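Local coordinates for protein 16S rRNA aminocarboxypropyltransferase (Vulcanisaeta distributa, PDB 5APG) that probably transfers the aminocarboxypropyl group of S-adenosylmethionine to an N1-methylpseudouridine of 16S rRNA, the last step in making a hypermodified nucleotide, at residues I109-Y121 with A129-I143. Numbering follows the deposited sequence.
Sequences ILSTIEAVAAALY and AMEVLRLYKWGPNFI. With EEM ([(3S)-3-amino-4-hydroxy-4-oxo-butyl]-[[(2S,3S,4R,5R)-5-(6-aminopurin-9-yl)-3,4-dihydroxy-oxolan-2-yl]methyl]-methyl-selanium), chain D.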
# COMPACT_ATOMS: atom_id res chain seq x y z
N ILE A 109 8.83 -1.28 2.04
CA ILE A 109 8.36 -0.25 2.96
C ILE A 109 7.97 1.02 2.21
O ILE A 109 8.81 1.89 1.98
CB ILE A 109 9.43 0.07 4.03
CG1 ILE A 109 9.87 -1.21 4.75
CG2 ILE A 109 8.91 1.10 5.02
CD1 ILE A 109 8.74 -1.98 5.40
N LEU A 110 6.70 1.11 1.82
CA LEU A 110 6.25 2.21 0.97
C LEU A 110 5.51 3.29 1.75
O LEU A 110 4.97 3.03 2.83
CB LEU A 110 5.32 1.68 -0.13
CG LEU A 110 5.85 0.49 -0.94
CD1 LEU A 110 4.84 0.09 -2.02
CD2 LEU A 110 7.20 0.80 -1.56
N SER A 111 5.49 4.50 1.20
CA SER A 111 4.63 5.55 1.73
C SER A 111 3.18 5.18 1.44
O SER A 111 2.91 4.34 0.58
CB SER A 111 4.97 6.91 1.12
OG SER A 111 4.62 6.97 -0.26
N THR A 112 2.25 5.80 2.16
CA THR A 112 0.84 5.53 1.95
C THR A 112 0.44 5.83 0.51
O THR A 112 -0.29 5.06 -0.12
CB THR A 112 -0.03 6.33 2.94
OG1 THR A 112 0.27 5.91 4.28
CG2 THR A 112 -1.52 6.09 2.66
N ILE A 113 0.95 6.93 -0.05
CA ILE A 113 0.55 7.31 -1.40
C ILE A 113 1.13 6.34 -2.44
O ILE A 113 0.47 6.03 -3.43
CB ILE A 113 0.96 8.78 -1.75
CG1 ILE A 113 0.32 9.20 -3.07
CG2 ILE A 113 2.48 8.96 -1.81
CD1 ILE A 113 0.34 10.71 -3.32
N GLU A 114 2.34 5.84 -2.21
CA GLU A 114 2.93 4.86 -3.12
C GLU A 114 2.15 3.55 -3.06
O GLU A 114 1.97 2.87 -4.07
CB GLU A 114 4.40 4.60 -2.77
CG GLU A 114 5.36 5.71 -3.21
CD GLU A 114 6.71 5.60 -2.52
OE1 GLU A 114 6.75 5.62 -1.28
OE2 GLU A 114 7.74 5.49 -3.22
N ALA A 115 1.71 3.19 -1.86
CA ALA A 115 0.94 1.97 -1.69
C ALA A 115 -0.41 2.05 -2.40
O ALA A 115 -0.83 1.09 -3.04
CB ALA A 115 0.73 1.69 -0.24
N VAL A 116 -1.08 3.19 -2.27
CA VAL A 116 -2.34 3.41 -2.96
C VAL A 116 -2.13 3.31 -4.47
O VAL A 116 -2.87 2.62 -5.17
CB VAL A 116 -2.96 4.78 -2.60
CG1 VAL A 116 -4.10 5.14 -3.55
CG2 VAL A 116 -3.44 4.78 -1.15
N ALA A 117 -1.09 3.97 -4.97
CA ALA A 117 -0.82 3.96 -6.41
C ALA A 117 -0.47 2.56 -6.90
O ALA A 117 -0.93 2.14 -7.97
CB ALA A 117 0.30 4.92 -6.73
N ALA A 118 0.36 1.84 -6.14
CA ALA A 118 0.70 0.46 -6.49
C ALA A 118 -0.55 -0.42 -6.57
O ALA A 118 -0.72 -1.20 -7.52
CB ALA A 118 1.69 -0.12 -5.49
N ALA A 119 -1.43 -0.30 -5.58
CA ALA A 119 -2.66 -1.08 -5.55
C ALA A 119 -3.51 -0.77 -6.78
O ALA A 119 -4.02 -1.68 -7.44
CB ALA A 119 -3.44 -0.80 -4.27
N LEU A 120 -3.67 0.52 -7.07
CA LEU A 120 -4.42 0.96 -8.24
C LEU A 120 -3.83 0.39 -9.53
O LEU A 120 -4.56 -0.15 -10.38
CB LEU A 120 -4.43 2.49 -8.32
CG LEU A 120 -5.28 3.23 -7.28
CD1 LEU A 120 -5.09 4.75 -7.40
CD2 LEU A 120 -6.75 2.86 -7.43
N TYR A 121 -2.52 0.51 -9.68
CA TYR A 121 -1.84 0.03 -10.88
C TYR A 121 -2.08 -1.47 -11.08
O TYR A 121 -2.47 -1.91 -12.17
CB TYR A 121 -0.34 0.31 -10.79
CG TYR A 121 0.41 0.14 -12.09
CD1 TYR A 121 0.75 -1.13 -12.56
CD2 TYR A 121 0.76 1.24 -12.87
CE1 TYR A 121 1.43 -1.29 -13.75
CE2 TYR A 121 1.44 1.09 -14.07
CZ TYR A 121 1.78 -0.18 -14.50
OH TYR A 121 2.45 -0.34 -15.69
N ALA A 129 -3.48 5.69 -10.96
CA ALA A 129 -2.25 5.54 -10.19
C ALA A 129 -1.28 6.67 -10.49
O ALA A 129 -0.61 7.19 -9.59
CB ALA A 129 -1.61 4.19 -10.48
N MSE A 130 -1.20 7.06 -11.76
CA MSE A 130 -0.30 8.14 -12.17
C MSE A 130 -0.80 9.51 -11.69
O MSE A 130 -0.01 10.35 -11.27
CB MSE A 130 -0.13 8.15 -13.69
CG MSE A 130 0.84 9.23 -14.19
SE MSE A 130 2.63 8.90 -13.46
CE MSE A 130 3.03 7.26 -14.43
N GLU A 131 -2.11 9.73 -11.76
CA GLU A 131 -2.70 10.97 -11.26
C GLU A 131 -2.40 11.17 -9.78
O GLU A 131 -2.12 12.28 -9.33
CB GLU A 131 -4.21 10.98 -11.50
CG GLU A 131 -4.61 11.05 -12.96
CD GLU A 131 -6.07 10.70 -13.19
OE1 GLU A 131 -6.79 10.43 -12.20
OE2 GLU A 131 -6.49 10.70 -14.36
N VAL A 132 -2.46 10.07 -9.04
CA VAL A 132 -2.13 10.06 -7.62
C VAL A 132 -0.64 10.37 -7.39
O VAL A 132 -0.29 11.23 -6.58
CB VAL A 132 -2.50 8.70 -6.99
CG1 VAL A 132 -1.74 8.47 -5.71
CG2 VAL A 132 -4.00 8.60 -6.76
N LEU A 133 0.23 9.68 -8.11
CA LEU A 133 1.68 9.83 -7.93
C LEU A 133 2.17 11.23 -8.31
O LEU A 133 3.15 11.72 -7.75
CB LEU A 133 2.43 8.78 -8.74
CG LEU A 133 2.33 7.36 -8.18
CD1 LEU A 133 2.89 6.36 -9.19
CD2 LEU A 133 3.05 7.25 -6.84
N ARG A 134 1.50 11.86 -9.27
CA ARG A 134 1.92 13.17 -9.73
C ARG A 134 1.76 14.25 -8.65
O ARG A 134 2.23 15.37 -8.82
CB ARG A 134 1.16 13.54 -11.01
CG ARG A 134 1.70 12.81 -12.25
CD ARG A 134 0.92 13.14 -13.51
NE ARG A 134 1.02 14.55 -13.86
CZ ARG A 134 0.38 15.12 -14.88
NH1 ARG A 134 -0.40 14.38 -15.66
NH2 ARG A 134 0.52 16.41 -15.13
N LEU A 135 1.13 13.91 -7.53
CA LEU A 135 1.05 14.82 -6.38
C LEU A 135 2.42 15.10 -5.76
O LEU A 135 2.57 16.05 -4.99
CB LEU A 135 0.11 14.27 -5.32
CG LEU A 135 -1.38 14.25 -5.66
CD1 LEU A 135 -2.20 13.73 -4.49
CD2 LEU A 135 -1.85 15.64 -6.08
N TYR A 136 3.41 14.27 -6.07
CA TYR A 136 4.79 14.52 -5.64
C TYR A 136 5.72 14.54 -6.85
O TYR A 136 5.47 13.85 -7.84
CB TYR A 136 5.25 13.46 -4.63
CG TYR A 136 4.58 13.59 -3.27
CD1 TYR A 136 5.08 14.46 -2.31
CD2 TYR A 136 3.44 12.86 -2.97
CE1 TYR A 136 4.47 14.59 -1.07
CE2 TYR A 136 2.82 12.98 -1.73
CZ TYR A 136 3.34 13.84 -0.79
OH TYR A 136 2.72 13.97 0.43
N LYS A 137 6.78 15.33 -6.79
CA LYS A 137 7.68 15.40 -7.93
C LYS A 137 8.37 14.05 -8.15
O LYS A 137 8.65 13.68 -9.29
CB LYS A 137 8.72 16.52 -7.76
CG LYS A 137 9.76 16.29 -6.68
CD LYS A 137 10.87 17.33 -6.81
CE LYS A 137 11.73 17.41 -5.56
NZ LYS A 137 12.71 18.54 -5.67
N TRP A 138 8.60 13.31 -7.07
CA TRP A 138 9.26 12.00 -7.14
C TRP A 138 8.28 10.87 -7.42
O TRP A 138 8.68 9.72 -7.64
CB TRP A 138 10.02 11.72 -5.83
CG TRP A 138 9.18 11.92 -4.60
CD1 TRP A 138 9.17 13.02 -3.78
CD2 TRP A 138 8.23 11.01 -4.05
NE1 TRP A 138 8.27 12.85 -2.76
CE2 TRP A 138 7.67 11.62 -2.90
CE3 TRP A 138 7.78 9.73 -4.41
CZ2 TRP A 138 6.70 11.00 -2.12
CZ3 TRP A 138 6.82 9.11 -3.63
CH2 TRP A 138 6.29 9.74 -2.50
N GLY A 139 6.99 11.18 -7.40
CA GLY A 139 5.94 10.18 -7.55
C GLY A 139 6.00 9.29 -8.79
O GLY A 139 6.02 8.07 -8.66
N PRO A 140 5.99 9.89 -9.99
CA PRO A 140 6.01 9.09 -11.22
C PRO A 140 7.19 8.13 -11.30
O PRO A 140 7.06 7.05 -11.89
CB PRO A 140 6.08 10.15 -12.32
CG PRO A 140 5.38 11.33 -11.72
CD PRO A 140 5.81 11.33 -10.28
N ASN A 141 8.32 8.50 -10.69
CA ASN A 141 9.50 7.64 -10.68
C ASN A 141 9.27 6.30 -9.98
O ASN A 141 10.00 5.34 -10.22
CB ASN A 141 10.68 8.36 -10.03
CG ASN A 141 12.01 7.71 -10.35
OD1 ASN A 141 12.27 7.33 -11.50
ND2 ASN A 141 12.87 7.57 -9.35
N PHE A 142 8.26 6.24 -9.12
CA PHE A 142 7.89 4.99 -8.45
C PHE A 142 7.53 3.92 -9.47
O PHE A 142 7.91 2.76 -9.33
CB PHE A 142 6.72 5.21 -7.49
CG PHE A 142 6.24 3.95 -6.84
CD1 PHE A 142 6.99 3.33 -5.85
CD2 PHE A 142 5.02 3.38 -7.20
CE1 PHE A 142 6.54 2.17 -5.24
CE2 PHE A 142 4.57 2.22 -6.60
CZ PHE A 142 5.33 1.61 -5.62
N ILE A 143 6.78 4.31 -10.50
CA ILE A 143 6.42 3.38 -11.56
C ILE A 143 7.64 3.07 -12.44
O ILE A 143 7.86 1.92 -12.80
CB ILE A 143 5.26 3.92 -12.41
CG1 ILE A 143 3.98 3.92 -11.58
CG2 ILE A 143 5.07 3.08 -13.67
CD1 ILE A 143 2.77 4.45 -12.32
C2 EEM D . 0.71 -3.25 2.05
N3 EEM D . 0.44 -2.03 2.40
C4 EEM D . 1.40 -1.12 2.43
C1' EEM D . 0.28 1.04 3.09
C2' EEM D . -0.21 0.53 4.47
C3' EEM D . 0.50 1.34 5.35
C4' EEM D . 0.66 2.57 4.81
C5' EEM D . 1.98 3.20 5.07
O EEM D . 3.05 8.08 3.70
C EEM D . 3.44 8.47 4.76
OXT EEM D . 3.30 9.64 5.08
CA EEM D . 4.07 7.51 5.75
N EEM D . 4.61 8.28 6.83
CB EEM D . 2.96 6.58 6.20
CG EEM D . 3.43 5.33 6.92
SE EEM D . 2.04 3.92 6.88
CE EEM D . 2.56 2.43 8.01
O4' EEM D . 0.69 2.23 3.25
O3' EEM D . -0.04 1.30 6.72
O2' EEM D . -1.58 0.94 4.48
N9 EEM D . 1.44 0.18 2.74
C8 EEM D . 2.70 0.55 2.58
N7 EEM D . 3.46 -0.45 2.20
C5 EEM D . 2.67 -1.53 2.08
N1 EEM D . 1.90 -3.70 1.71
C6 EEM D . 2.92 -2.88 1.71
N6 EEM D . 4.21 -3.33 1.37
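E114 reaches from helix 112-121 between the rings of F142 and W138. Its CB sits over the centre of one F142 face, a CH-pi contact of 4.2 Å from CB to the ring centroid. CG then meets W138 CZ3 at the edge of the indole, and CD also lies 3.7 Å from W138 CZ3. The carboxylate stands steeply to both rings, and OE2 lies 3.5 Å from F142 CD1. OE2 accepts a hydrogen bond from A99 N. OE1 takes S111 N and S111 OG from opposite faces of the carboxylate plane, the hydroxyl at 2.7 Å from OE1, and N100 ND2 binds it as well. In return E114 N donates to S111 OG, 3.2 Å away. This is a capping box at the start of the helix. Next to it T112 N donates to the carboxylate O of the bound selenium analogue of S-adenosylmethionine, so the cap borders the S-adenosylmethionine pocket of this SPOUT-fold enzyme. With an alanine here, S111 N and A99 N are likely to lose their acceptor, and a gap would probably open beside W138. The I113 chain is extended, with CG1 turned away from the backbone N (chi1 -171°), and this brings CD1 to the edge of the Y136 ring. I113 CG1 packs tightly on V132 CG1 at 3.4 Å. Further along, helix 129-133 runs back nearly antiparallel to helix 112-121, at 167°. A117 CB presses on L133 CG at 3.5 Å, and A129 CB rests 3.3 Å from A117 O.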